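Local coordinates for protein acetyltransferase, GNAT family (Streptococcus pneumoniae, PDB 2ATR) that probably transfers an acetyl group from acetyl-coenzyme A to an acceptor not yet identified, as expected of a member of the GNAT acetyltransferase family, at residues L56-G61 and F68-I73; S41-L46 and K89-N94; Y99-A104 and M118-L123; V10-V15 and M33-L38. One frame throughout, in Å; residues are numbered along the deposited sequence.

Interaction 1: L56-G61 and F68-I73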
# COMPACT_ATOMS: atom_id res chain seq x y z
N LEU A 56 -4.22 -3.52 5.20
CA LEU A 56 -4.44 -2.13 4.85
C LEU A 56 -3.72 -1.84 3.51
O LEU A 56 -2.67 -2.41 3.23
CB LEU A 56 -3.95 -1.19 5.98
CG LEU A 56 -3.83 0.34 5.80
CD1 LEU A 56 -3.97 1.08 7.15
CD2 LEU A 56 -2.47 0.69 5.10
N ILE A 57 -4.32 -0.98 2.69
CA ILE A 57 -3.59 -0.36 1.55
C ILE A 57 -3.82 1.13 1.66
O ILE A 57 -4.89 1.56 2.06
CB ILE A 57 -3.95 -0.93 0.14
CG1 ILE A 57 -3.03 -0.31 -1.01
CG2 ILE A 57 -5.46 -0.71 -0.15
CD1 ILE A 57 -3.20 -1.09 -2.37
N ARG A 58 -2.78 1.92 1.39
CA ARG A 58 -2.85 3.35 1.45
C ARG A 58 -2.13 3.95 0.23
O ARG A 58 -0.93 3.73 -0.03
CB ARG A 58 -2.20 3.87 2.74
CG ARG A 58 -2.36 5.32 2.99
CD ARG A 58 -1.98 5.68 4.43
NE ARG A 58 -0.53 5.74 4.67
CZ ARG A 58 0.27 6.76 4.40
NH1 ARG A 58 -0.15 7.85 3.74
NH2 ARG A 58 1.54 6.68 4.75
N LEU A 59 -2.89 4.72 -0.54
CA LEU A 59 -2.35 5.38 -1.74
C LEU A 59 -2.20 6.85 -1.48
O LEU A 59 -3.00 7.43 -0.76
CB LEU A 59 -3.29 5.18 -2.92
CG LEU A 59 -3.77 3.79 -3.33
CD1 LEU A 59 -4.53 3.96 -4.62
CD2 LEU A 59 -2.64 2.84 -3.52
N VAL A 60 -1.17 7.45 -2.09
CA VAL A 60 -0.84 8.87 -1.95
C VAL A 60 -0.48 9.47 -3.33
O VAL A 60 -0.25 8.72 -4.29
CB VAL A 60 0.37 9.12 -0.97
CG1 VAL A 60 0.01 8.62 0.46
CG2 VAL A 60 1.66 8.51 -1.50
N GLY A 61 -0.41 10.79 -3.40
CA GLY A 61 -0.06 11.45 -4.67
C GLY A 61 -1.11 12.46 -5.02
O GLY A 61 -1.94 12.82 -4.18
N PHE A 68 0.86 6.75 -5.83
CA PHE A 68 1.93 5.88 -5.28
C PHE A 68 1.26 4.94 -4.29
O PHE A 68 0.43 5.40 -3.48
CB PHE A 68 3.04 6.70 -4.61
CG PHE A 68 3.72 7.69 -5.55
CD1 PHE A 68 4.85 7.31 -6.27
CD2 PHE A 68 3.16 8.96 -5.78
CE1 PHE A 68 5.49 8.20 -7.14
CE2 PHE A 68 3.76 9.83 -6.67
CZ PHE A 68 4.94 9.45 -7.34
N VAL A 69 1.61 3.66 -4.37
CA VAL A 69 1.11 2.65 -3.42
C VAL A 69 2.04 2.81 -2.22
O VAL A 69 3.20 2.35 -2.24
CB VAL A 69 1.15 1.16 -3.94
CG1 VAL A 69 0.70 0.19 -2.78
CG2 VAL A 69 0.20 0.94 -5.13
N GLN A 70 1.59 3.55 -1.22
CA GLN A 70 2.47 3.93 -0.11
C GLN A 70 2.59 2.82 0.96
O GLN A 70 3.71 2.41 1.32
CB GLN A 70 2.01 5.25 0.47
CG GLN A 70 2.75 5.74 1.73
CD GLN A 70 4.27 5.83 1.52
OE1 GLN A 70 4.75 6.03 0.41
NE2 GLN A 70 5.02 5.62 2.59
N ASP A 71 1.46 2.30 1.44
CA ASP A 71 1.48 1.16 2.41
C ASP A 71 0.66 0.05 1.83
O ASP A 71 -0.45 0.29 1.30
CB ASP A 71 0.89 1.52 3.81
CG ASP A 71 1.60 2.67 4.50
OD1 ASP A 71 2.84 2.81 4.40
OD2 ASP A 71 0.89 3.44 5.19
N LEU A 72 1.20 -1.16 1.87
CA LEU A 72 0.43 -2.36 1.64
C LEU A 72 0.80 -3.39 2.72
O LEU A 72 1.94 -3.90 2.75
CB LEU A 72 0.68 -2.96 0.26
CG LEU A 72 -0.10 -4.23 -0.12
CD1 LEU A 72 -1.62 -3.97 -0.05
CD2 LEU A 72 0.28 -4.74 -1.52
N ILE A 73 -0.14 -3.68 3.60
CA ILE A 73 0.15 -4.52 4.76
C ILE A 73 -0.91 -5.57 4.87
O ILE A 73 -2.10 -5.25 4.80
CB ILE A 73 0.17 -3.72 6.10
CG1 ILE A 73 1.24 -2.64 6.06
CG2 ILE A 73 0.42 -4.66 7.29
CD1 ILE A 73 1.16 -1.66 7.17
O HOH W 1 3.91 5.08 5.52
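Strands 56-61 and 68-73 form an antiparallel hairpin whose backbone ladder is broken by a classic beta bulge, a recurrent feature of this fourth strand in GNAT proteins. Beyond the reciprocal pairs Leu-56/Ile-73 and Val-60/Phe-68, the carbonyl of Arg-58 serves two donors. Gln-70 N meets Arg-58 O at 2.8 Å almost along the C=O axis, while Asp-71 N reaches Arg-58 O at 3.1 Å on a lone pair. Arg-58 N in turn donates a hydrogen bond to Asp-71 O. The bulge therefore turns both Gln-70 and Asp-71 toward the arginine. Arg-58 runs out anti to its backbone N and bends at chi3 (77°), which sets its NE 2.8 Å from Asp-71 OD2 in a salt bridge. The donor comes from above the carboxylate plane, and the two planes lie 65° apart. NH2 adds only a weak bond to OD2. Asp-71 OD2 is also hydrogen-bonded to Tyr-19 OH of helix 12-20, its strongest polar partner, and Ser-41 OG takes NH1. Over one guanidinium face lies Gln-70 CG, 3.4 Å from Arg-58 NH2. One water ties three polar ends together: it accepts from Arg-58 NH2 and Gln-70 NE2, and donates to Asp-71 OD1 at 2.7 Å. Leu-56 packs under helix 12-20 on this face. Ile-57 and Leu-72 carry the other face against helix 83-92, with strands 43-49 and 100-102 flanking the hairpin.

Interaction 2: S41-L46 and K89-N94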
# COMPACT_ATOMS: atom_id res chain seq x y z
N SER A 41 -4.11 11.24 2.60
CA SER A 41 -3.92 10.21 1.61
C SER A 41 -5.04 10.33 0.60
O SER A 41 -6.02 11.01 0.87
CB SER A 41 -3.95 8.83 2.26
OG SER A 41 -2.95 8.78 3.28
N LEU A 42 -4.89 9.68 -0.54
CA LEU A 42 -5.90 9.68 -1.59
C LEU A 42 -7.02 8.71 -1.21
O LEU A 42 -8.21 9.02 -1.36
CB LEU A 42 -5.28 9.25 -2.93
CG LEU A 42 -4.41 10.24 -3.70
CD1 LEU A 42 -3.67 9.45 -4.77
CD2 LEU A 42 -5.27 11.36 -4.34
N VAL A 43 -6.62 7.54 -0.72
CA VAL A 43 -7.54 6.46 -0.45
C VAL A 43 -6.94 5.47 0.54
O VAL A 43 -5.74 5.24 0.53
CB VAL A 43 -7.98 5.74 -1.75
CG1 VAL A 43 -7.10 4.56 -2.06
CG2 VAL A 43 -9.41 5.35 -1.68
N ILE A 44 -7.79 4.91 1.39
CA ILE A 44 -7.43 3.76 2.22
C ILE A 44 -8.50 2.68 2.17
O ILE A 44 -9.66 2.97 2.33
CB ILE A 44 -7.19 4.19 3.67
CG1 ILE A 44 -6.03 5.18 3.75
CG2 ILE A 44 -6.94 3.00 4.55
CD1 ILE A 44 -6.06 6.02 4.97
N TYR A 45 -8.08 1.45 1.94
CA TYR A 45 -8.94 0.28 2.11
C TYR A 45 -8.41 -0.60 3.24
O TYR A 45 -7.21 -0.74 3.40
CB TYR A 45 -9.03 -0.52 0.81
CG TYR A 45 -9.86 0.13 -0.29
CD1 TYR A 45 -11.09 -0.38 -0.65
CD2 TYR A 45 -9.41 1.24 -0.96
CE1 TYR A 45 -11.84 0.20 -1.62
CE2 TYR A 45 -10.14 1.83 -1.93
CZ TYR A 45 -11.36 1.31 -2.26
OH TYR A 45 -12.10 1.90 -3.25
N LEU A 46 -9.32 -1.21 4.00
CA LEU A 46 -8.93 -2.22 5.00
C LEU A 46 -9.40 -3.59 4.58
O LEU A 46 -10.42 -3.70 3.87
CB LEU A 46 -9.49 -1.90 6.38
CG LEU A 46 -9.14 -0.52 6.90
CD1 LEU A 46 -9.77 -0.35 8.28
CD2 LEU A 46 -7.59 -0.37 6.95
N LYS A 89 -6.44 -4.37 -6.14
CA LYS A 89 -7.48 -4.23 -7.19
C LYS A 89 -8.56 -3.22 -6.83
O LYS A 89 -8.89 -2.37 -7.67
CB LYS A 89 -8.06 -5.59 -7.60
CG LYS A 89 -7.01 -6.50 -8.28
CD LYS A 89 -7.54 -7.96 -8.47
CE LYS A 89 -6.48 -8.87 -9.01
NZ LYS A 89 -5.78 -8.32 -10.23
N GLU A 90 -9.03 -3.23 -5.58
CA GLU A 90 -10.00 -2.19 -5.14
C GLU A 90 -9.46 -0.77 -5.06
O GLU A 90 -10.12 0.19 -5.52
CB GLU A 90 -10.68 -2.52 -3.81
CG GLU A 90 -11.46 -3.84 -3.81
CD GLU A 90 -12.56 -3.89 -4.89
OE1 GLU A 90 -13.22 -2.85 -5.13
OE2 GLU A 90 -12.75 -4.97 -5.50
N ALA A 91 -8.28 -0.60 -4.45
CA ALA A 91 -7.72 0.76 -4.33
C ALA A 91 -7.36 1.32 -5.71
O ALA A 91 -7.77 2.43 -6.02
CB ALA A 91 -6.52 0.80 -3.39
N LEU A 92 -6.66 0.55 -6.54
CA LEU A 92 -6.19 1.07 -7.83
C LEU A 92 -7.33 1.26 -8.85
O LEU A 92 -7.17 2.00 -9.82
CB LEU A 92 -5.11 0.18 -8.43
CG LEU A 92 -3.77 0.15 -7.68
CD1 LEU A 92 -2.90 -0.85 -8.33
CD2 LEU A 92 -3.17 1.57 -7.65
N GLY A 93 -8.47 0.58 -8.61
CA GLY A 93 -9.68 0.74 -9.41
C GLY A 93 -10.19 2.17 -9.46
O GLY A 93 -10.84 2.60 -10.45
N ASN A 94 -9.87 2.93 -8.42
CA ASN A 94 -10.18 4.34 -8.39
C ASN A 94 -9.27 5.19 -9.26
O ASN A 94 -9.54 6.36 -9.47
CB ASN A 94 -10.14 4.85 -6.96
CG ASN A 94 -11.06 4.09 -6.07
OD1 ASN A 94 -10.63 3.19 -5.32
ND2 ASN A 94 -12.34 4.39 -6.16
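A chi1 of -73° places CG of Tyr-45 anti to its own carbonyl carbon, so that the ring drops from strand 43-46 onto the helix beneath. The helix backbone itself puts Glu-90 CB over the ring, while chi1 (-59°) and a bend at chi2 set where the carboxylate goes. This is alpha/beta packing of the GNAT fold, in which helix 83-92 lies across one face of the central sheet; here its last turn meets the second strand. The ring of Tyr-45 crosses the Glu-90 side chain at about a right angle. Glu-90 CB sits over the ring face in a CH-pi contact, 4.1 Å from the centroid, and approaches Tyr-45 CE1 at 3.7 Å. Tyr-45 CE2 packs 3.6 Å from Ala-91 CA, and the ring lies over the peptide joining the two helix residues, with Glu-90 C and Ala-91 N above its rim. The tyrosine hydroxyl points to the amide of Asn-94, the two side chains meeting tip to tip. Ile-57 of the adjacent strand touches both Tyr-45 and Ala-91, continuing the apolar layer across the sheet, and Lys-6 of strand 2-7 borders the tyrosine on its other flank. Small as it is, the Ala-91 methyl serves two neighbours: its CB is 3.8 Å from Tyr-45 CD2 and 4.0 Å from Val-43 CG1.

Interaction 3: Y99-A104 and M118-L123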
# COMPACT_ATOMS: atom_id res chain seq x y z
N TYR A 99 -2.06 9.07 -14.71
CA TYR A 99 -0.96 9.00 -15.68
C TYR A 99 0.15 7.97 -15.35
O TYR A 99 0.45 7.07 -16.16
CB TYR A 99 -0.42 10.42 -16.09
CG TYR A 99 0.65 10.30 -17.16
CD1 TYR A 99 0.33 9.94 -18.47
CD2 TYR A 99 2.00 10.48 -16.84
CE1 TYR A 99 1.34 9.77 -19.44
CE2 TYR A 99 3.01 10.30 -17.81
CZ TYR A 99 2.65 9.94 -19.09
OH TYR A 99 3.65 9.78 -20.03
N GLN A 100 0.71 8.05 -14.15
CA GLN A 100 1.71 7.06 -13.71
C GLN A 100 1.33 6.54 -12.36
O GLN A 100 0.94 7.33 -11.47
CB GLN A 100 3.11 7.65 -13.63
CG GLN A 100 3.65 8.01 -14.98
CD GLN A 100 5.03 8.56 -14.89
OE1 GLN A 100 5.28 9.58 -14.23
NE2 GLN A 100 5.95 7.90 -15.56
N VAL A 101 1.43 5.23 -12.19
CA VAL A 101 1.21 4.66 -10.87
C VAL A 101 2.47 3.87 -10.51
O VAL A 101 2.93 3.04 -11.31
CB VAL A 101 -0.04 3.79 -10.83
CG1 VAL A 101 -0.18 3.18 -9.46
CG2 VAL A 101 -1.31 4.65 -11.19
N GLN A 102 3.05 4.15 -9.33
CA GLN A 102 4.30 3.56 -8.93
C GLN A 102 4.30 3.09 -7.49
O GLN A 102 3.37 3.35 -6.75
CB GLN A 102 5.46 4.56 -9.15
CG GLN A 102 5.64 4.96 -10.60
CD GLN A 102 6.81 5.89 -10.76
OE1 GLN A 102 7.94 5.49 -10.61
NE2 GLN A 102 6.54 7.13 -11.02
N LEU A 103 5.38 2.42 -7.11
CA LEU A 103 5.57 1.89 -5.75
C LEU A 103 7.08 1.59 -5.66
O LEU A 103 7.80 1.54 -6.70
CB LEU A 103 4.71 0.64 -5.46
CG LEU A 103 4.85 -0.67 -6.26
CD1 LEU A 103 5.92 -1.63 -5.66
CD2 LEU A 103 3.53 -1.37 -6.24
N ALA A 104 7.54 1.38 -4.43
CA ALA A 104 8.97 1.02 -4.21
C ALA A 104 8.90 -0.18 -3.23
O ALA A 104 8.11 -0.16 -2.28
CB ALA A 104 9.77 2.20 -3.59
N MSE A 118 0.50 -8.29 -10.26
CA MSE A 118 -0.46 -7.19 -10.23
C MSE A 118 -0.30 -6.29 -11.45
O MSE A 118 -1.03 -5.36 -11.59
CB MSE A 118 -0.35 -6.36 -8.93
CG MSE A 118 -0.87 -7.01 -7.64
SE MSE A 118 -2.59 -7.67 -7.70
CE MSE A 118 -2.24 -9.30 -7.85
N GLY A 119 0.65 -6.58 -12.35
CA GLY A 119 0.79 -5.74 -13.57
C GLY A 119 1.86 -4.65 -13.48
O GLY A 119 1.93 -3.76 -14.33
N PHE A 120 2.68 -4.70 -12.42
CA PHE A 120 3.79 -3.75 -12.19
C PHE A 120 5.09 -4.37 -12.71
O PHE A 120 5.22 -5.60 -12.69
CB PHE A 120 3.95 -3.42 -10.69
CG PHE A 120 2.93 -2.43 -10.17
CD1 PHE A 120 3.32 -1.10 -9.89
CD2 PHE A 120 1.57 -2.82 -9.95
CE1 PHE A 120 2.39 -0.16 -9.41
CE2 PHE A 120 0.62 -1.88 -9.51
CZ PHE A 120 1.03 -0.55 -9.20
N GLU A 121 6.01 -3.52 -13.18
CA GLU A 121 7.34 -3.92 -13.69
C GLU A 121 8.41 -3.08 -13.00
O GLU A 121 8.19 -1.91 -12.68
CB GLU A 121 7.41 -3.77 -15.25
CG GLU A 121 8.72 -4.32 -15.92
CD GLU A 121 9.15 -5.69 -15.41
OE1 GLU A 121 8.32 -6.59 -15.22
OE2 GLU A 121 10.34 -5.85 -15.12
N ILE A 122 9.58 -3.63 -12.82
CA ILE A 122 10.67 -2.91 -12.14
C ILE A 122 11.21 -1.80 -13.06
O ILE A 122 11.22 -1.96 -14.28
CB ILE A 122 11.78 -3.84 -11.61
CG1 ILE A 122 12.55 -4.52 -12.74
CG2 ILE A 122 11.15 -4.95 -10.66
CD1 ILE A 122 13.71 -5.43 -12.25
N LEU A 123 11.63 -0.68 -12.47
CA LEU A 123 12.01 0.49 -13.27
C LEU A 123 13.22 0.25 -14.17
O LEU A 123 13.26 0.83 -15.24
CB LEU A 123 12.23 1.75 -12.44
CG LEU A 123 11.01 2.47 -11.87
CD1 LEU A 123 11.45 3.65 -10.89
CD2 LEU A 123 10.02 2.92 -12.90
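Segment 118-123 leaves helix 109-117 and passes strand 100-102 without a hydrogen bond between them, the touching parts running 74° apart. It opens with Met-118, modelled as selenomethionine, whose side chain turns to Ser-85 and Lys-89 on helix 83-92. Gly-119 then ends the helix in a Schellman motif. Its positive phi of 97° would press a side chain against the preceding carbonyl oxygen, so the position calls for glycine. Phe-120 carries most of the contact. Its CG lies anti to the carbonyl carbon, which sends the ring toward the strand. Leu-103 CD2 stands over one ring face in a CH-pi contact, 3.8 Å from the centroid and displaced toward the rim, with Phe-120 CE1 the nearest ring atom at 3.6 Å. To bring that methyl over the ring Leu-103 holds CG in the crowded position between backbone N and carbonyl carbon (chi1 61°). Val-101 CG1 supports the far end of the ring, 3.9 Å from Phe-120 CZ, while Gln-102 CA comes to the ring edge. Glu-121 turns off toward Arg-116, with which OE1 forms a salt bridge, and Thr-125, which binds OE2. Ile-122 leans back on helix 109-117 at Val-112. At Leu-123 the chain comes round again, its CD1 4.0 Å from Gln-102 OE1. Tyr-115 of the helix touches both Leu-103 and Phe-120. A tyrosine four residues ahead of a Gly-Phe pair that closes the helix is a familiar sequence signature of GNAT enzymes.

Interaction 4: V10-V15 and M33-L38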
# COMPACT_ATOMS: atom_id res chain seq x y z
N VAL A 10 -9.62 7.14 8.90
CA VAL A 10 -8.88 6.07 9.54
C VAL A 10 -8.05 6.71 10.63
O VAL A 10 -7.20 7.57 10.36
CB VAL A 10 -7.95 5.28 8.59
CG1 VAL A 10 -7.31 4.05 9.33
CG2 VAL A 10 -8.71 4.81 7.41
N LYS A 11 -8.36 6.29 11.86
CA LYS A 11 -7.63 6.69 13.06
C LYS A 11 -6.51 5.67 13.30
O LYS A 11 -6.69 4.48 13.08
CB LYS A 11 -8.58 6.75 14.28
CG LYS A 11 -9.42 8.06 14.39
CD LYS A 11 -10.33 8.07 15.66
CE LYS A 11 -11.32 6.88 15.67
NZ LYS A 11 -11.74 6.44 17.04
N LEU A 12 -5.36 6.16 13.75
CA LEU A 12 -4.17 5.32 13.90
C LEU A 12 -4.37 4.13 14.87
O LEU A 12 -3.94 3.00 14.58
CB LEU A 12 -2.98 6.20 14.28
CG LEU A 12 -1.62 5.61 14.68
CD1 LEU A 12 -1.09 4.59 13.69
CD2 LEU A 12 -0.65 6.75 14.82
N GLU A 13 -5.06 4.37 15.99
CA GLU A 13 -5.38 3.29 16.97
C GLU A 13 -5.93 2.04 16.33
O GLU A 13 -5.54 0.92 16.72
CB GLU A 13 -6.39 3.75 18.02
CG GLU A 13 -6.08 5.11 18.64
CD GLU A 13 -6.88 6.21 17.97
OE1 GLU A 13 -8.11 6.02 17.78
OE2 GLU A 13 -6.28 7.26 17.63
N ASP A 14 -6.81 2.22 15.34
CA ASP A 14 -7.46 1.07 14.69
C ASP A 14 -6.51 0.31 13.75
O ASP A 14 -6.77 -0.84 13.39
CB ASP A 14 -8.75 1.49 13.97
CG ASP A 14 -9.70 2.35 14.87
OD1 ASP A 14 -9.84 2.04 16.09
OD2 ASP A 14 -10.29 3.35 14.37
N VAL A 15 -5.41 0.94 13.34
CA VAL A 15 -4.50 0.27 12.40
C VAL A 15 -3.06 0.10 12.89
O VAL A 15 -2.25 -0.52 12.21
CB VAL A 15 -4.46 0.97 11.04
CG1 VAL A 15 -5.85 0.82 10.35
CG2 VAL A 15 -4.03 2.44 11.22
N MSE A 33 4.61 11.07 12.07
CA MSE A 33 4.13 11.43 10.74
C MSE A 33 2.86 10.67 10.33
O MSE A 33 2.00 11.22 9.65
CB MSE A 33 5.29 11.13 9.78
CG MSE A 33 6.52 12.06 10.05
SE MSE A 33 6.12 13.85 9.87
CE MSE A 33 5.84 14.33 11.58
N LEU A 34 2.76 9.41 10.76
CA LEU A 34 1.73 8.50 10.28
C LEU A 34 0.30 8.94 10.64
O LEU A 34 -0.60 8.95 9.78
CB LEU A 34 2.03 7.05 10.72
CG LEU A 34 1.05 5.94 10.37
CD1 LEU A 34 0.77 5.89 8.85
CD2 LEU A 34 1.65 4.63 10.88
N GLU A 35 0.11 9.38 11.88
CA GLU A 35 -1.17 9.97 12.31
C GLU A 35 -1.60 11.09 11.36
O GLU A 35 -2.71 11.10 10.84
CB GLU A 35 -1.03 10.51 13.73
CG GLU A 35 -2.30 10.48 14.52
CD GLU A 35 -2.04 10.65 16.02
OE1 GLU A 35 -1.16 11.48 16.38
OE2 GLU A 35 -2.71 9.94 16.82
N GLN A 36 -0.69 12.01 11.10
CA GLN A 36 -0.91 13.07 10.13
C GLN A 36 -1.09 12.54 8.70
O GLN A 36 -1.99 12.99 8.01
CB GLN A 36 0.23 14.11 10.20
CG GLN A 36 0.36 14.84 11.56
CD GLN A 36 -0.87 15.66 11.88
OE1 GLN A 36 -1.72 15.24 12.66
NE2 GLN A 36 -0.98 16.84 11.27
N ALA A 37 -0.26 11.58 8.28
CA ALA A 37 -0.35 11.01 6.91
C ALA A 37 -1.74 10.46 6.57
O ALA A 37 -2.26 10.69 5.47
CB ALA A 37 0.70 9.92 6.70
N LEU A 38 -2.32 9.70 7.51
CA LEU A 38 -3.61 9.04 7.34
C LEU A 38 -4.73 9.99 6.93
O LEU A 38 -5.69 9.57 6.28
CB LEU A 38 -3.99 8.26 8.62
CG LEU A 38 -3.16 7.04 8.96
CD1 LEU A 38 -3.47 6.55 10.39
CD2 LEU A 38 -3.42 5.92 7.95
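The two short helices that GNAT proteins place between their first and second strands meet here, the weakly bonded first turn of helix 12-20 packing on helix 33-38 through leucines. Leu-12 is the central residue of the contact. With CG anti to its backbone N (chi1 173°) it reaches across to helix 33-38 and divides its two methyls: CD1 touches Leu-34 CD2 at 3.9 Å, and CD2 rests 3.9 Å from Glu-35 CB. It crosses both of these side chains at about a right angle. Leu-38, one turn on from Leu-34, comes in under the Leu-12 backbone on the sheet side. Its CD1 lies 3.8 Å from Leu-12 CA and 4.2 Å from Val-15 CG2. Leu-38 CB closes the other end against Val-10 O at 3.7 Å. No hydrogen bond joins the two segments; they meet chiefly through apolar packing. Beneath it, Val-10 and Leu-38 rest on Ile-44 of the sheet, and Val-15 on Leu-46 and Leu-56. Along the outer rim charge probably works mildly against the packing, although Lys-11 makes a long salt bridge to Glu-13 OE1: Glu-13 OE2 and Glu-35 OE2 lie 4.5 Å apart.

Along the chain, interaction 4 closes first; interaction 1 is nested inside the loop closed by interaction 2, and interaction 3 follows. Interactions 1, 2 and 3 share one mixed sheet. The centres of 1 and 2 are about 8 Å apart, where Leu-59 O probably bonds Leu-42 N; interaction 3 joins the other edge of the hairpin through Val-69 N and Gln-102 O. Interaction 4 covers the sheet face bearing Arg-58, opposite helix 83-92. Leu-92 links interaction 2 to Val-101 and Phe-120. Interactions 3 and 4 lie on opposite sides of the chain's centre, about 25 Å between centres. Together they assemble the layered GNAT core, helices on both faces of a central sheet.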